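Local coordinates for uncharacterized protein ymzC (Bacillus subtilis, PDB 3KVP) that is of unknown function; it is probably made with a signal sequence, and this part, which follows it, folds as an antiparallel beta sheet and a helix, at residues Q21-F25 and V34-G38. Residues are numbered along the deposited sequence; the frame is centred on the assembly and turned at random.
Sequences QPTSF and VMEDG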
loop_
_atom_site.group_PDB
_atom_site.type_symbol
_atom_site.label_atom_id
_atom_site.label_comp_id
_atom_site.label_asym_id
_atom_site.label_seq_id
_atom_site.Cartn_x
_atom_site.Cartn_y
_atom_site.Cartn_z
ATOM N N GLN D 21 0.629 -5.557 13.718
ATOM C CA GLN D 21 -0.728 -5.181 13.302
ATOM C C GLN D 21 -0.970 -3.899 12.443
ATOM O O GLN D 21 -2.097 -3.695 11.984
ATOM C CB GLN D 21 -1.669 -5.177 14.522
ATOM C CG GLN D 21 -0.965 -5.236 15.882
ATOM C CD GLN D 21 -1.871 -5.825 16.977
ATOM O OE1 GLN D 21 -3.046 -5.481 17.063
ATOM N NE2 GLN D 21 -1.322 -6.716 17.809
ATOM N N PRO D 22 0.057 -3.048 12.199
ATOM C CA PRO D 22 -0.224 -1.792 11.471
ATOM C C PRO D 22 -0.197 -1.910 9.952
ATOM O O PRO D 22 0.557 -2.717 9.408
ATOM C CB PRO D 22 0.956 -0.902 11.863
ATOM C CG PRO D 22 2.088 -1.866 11.926
ATOM C CD PRO D 22 1.499 -3.175 12.485
ATOM N N THR D 23 -0.977 -1.066 9.281
ATOM C CA THR D 23 -0.975 -0.997 7.822
ATOM C C THR D 23 -0.860 0.460 7.359
ATOM O O THR D 23 -1.363 1.364 8.015
ATOM C CB THR D 23 -2.254 -1.635 7.233
ATOM O OG1 THR D 23 -2.205 -1.587 5.801
ATOM C CG2 THR D 23 -3.507 -0.910 7.748
ATOM N N SER D 24 -0.218 0.694 6.223
ATOM C CA SER D 24 0.045 2.074 5.809
ATOM C C SER D 24 -0.322 2.311 4.375
ATOM O O SER D 24 -0.386 1.381 3.582
ATOM C CB SER D 24 1.520 2.423 5.996
ATOM O OG SER D 24 2.324 1.648 5.118
ATOM N N PHE D 25 -0.532 3.577 4.043
ATOM C CA PHE D 25 -0.960 3.976 2.706
ATOM C C PHE D 25 -0.447 5.396 2.403
ATOM O O PHE D 25 -0.264 6.213 3.314
ATOM C CB PHE D 25 -2.482 3.944 2.635
ATOM C CG PHE D 25 -3.124 4.715 3.736
ATOM C CD1 PHE D 25 -3.394 6.059 3.587
ATOM C CD2 PHE D 25 -3.414 4.105 4.940
ATOM C CE1 PHE D 25 -3.961 6.790 4.628
ATOM C CE2 PHE D 25 -3.981 4.825 5.979
ATOM C CZ PHE D 25 -4.239 6.178 5.821
ATOM N N VAL D 34 -0.926 5.874 8.717
ATOM C CA VAL D 34 -0.814 4.570 9.315
ATOM C C VAL D 34 -2.103 4.292 10.053
ATOM O O VAL D 34 -2.715 5.186 10.633
ATOM C CB VAL D 34 0.340 4.502 10.296
ATOM C CG1 VAL D 34 0.481 3.089 10.816
ATOM C CG2 VAL D 34 1.623 4.952 9.623
HETATM N N MSE D 35 -2.533 3.047 10.009
HETATM C CA MSE D 35 -3.666 2.625 10.794
HETATM C C MSE D 35 -3.162 1.518 11.695
HETATM O O MSE D 35 -2.697 0.487 11.209
HETATM C CB MSE D 35 -4.760 2.116 9.875
HETATM C CG MSE D 35 -6.148 2.603 10.260
HETATM SE SE MSE D 35 -7.046 1.533 11.631
HETATM C CE MSE D 35 -8.561 2.726 11.926
ATOM N N GLU D 36 -3.223 1.739 13.003
ATOM C CA GLU D 36 -2.751 0.743 13.961
ATOM C C GLU D 36 -3.562 0.790 15.249
ATOM O O GLU D 36 -3.773 1.864 15.825
ATOM C CB GLU D 36 -1.279 0.964 14.264
ATOM C CG GLU D 36 -0.640 -0.178 14.996
ATOM C CD GLU D 36 0.774 0.150 15.409
ATOM O OE1 GLU D 36 1.035 1.327 15.748
ATOM O OE2 GLU D 36 1.627 -0.763 15.394
ATOM N N ASP D 37 -3.995 -0.383 15.706
ATOM C CA ASP D 37 -5.042 -0.466 16.715
ATOM C C ASP D 37 -6.289 0.211 16.161
ATOM O O ASP D 37 -6.674 -0.021 15.006
ATOM C CB ASP D 37 -4.600 0.202 18.009
ATOM C CG ASP D 37 -3.644 -0.663 18.806
ATOM O OD1 ASP D 37 -3.615 -1.893 18.568
ATOM O OD2 ASP D 37 -2.925 -0.117 19.674
ATOM N N GLY D 38 -6.917 1.061 16.967
ATOM C CA GLY D 38 -8.068 1.812 16.490
ATOM C C GLY D 38 -7.687 3.174 15.942
ATOM O O GLY D 38 -8.547 3.947 15.529
#
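Thr23 and Met35 form an antiparallel hydrogen-bonded pair. Thr23 N donates to Met35 O at 3.0 Å, and Met35 N donates to Thr23 O at 2.9 Å. Both bonds are nearly straight. The same two oxygens also take CA-H...O contacts: Pro22 CA lies 3.4 Å from Met35 O, and Val34 CA lies 3.5 Å from Thr23 O. Ser24 and Val34 make the adjacent non-hydrogen-bonded pair, with their CA atoms 4.4 Å apart. The strands belong to a beta hairpin, 23-26 with 31-36, the first two strands of a four-stranded antiparallel sheet. Strand 23-26 is one of the two edge strands within the chain. Thr23 and Met35 share one face of the sheet, where Thr23 CG2 packs 3.9 Å from Met35 CB. Selenomethionine replaces methionine at Met35, and its end leads away from 21-25. Ser24 and Val34 lie on the other face. Before the first strand, Pro22 CB rests on the aliphatic part of Glu36, 3.6 Å from its CG, and 4.2 Å from Val34 CG1. Both sheet faces meet other copies of this protein. Thr23 OG1 hydrogen-bonds Ser24 OG of a second subunit, and Ser24 OG pairs likewise with Thr23 OG1 of a third. The Phe25 ring stacks with Phe32 of the second subunit.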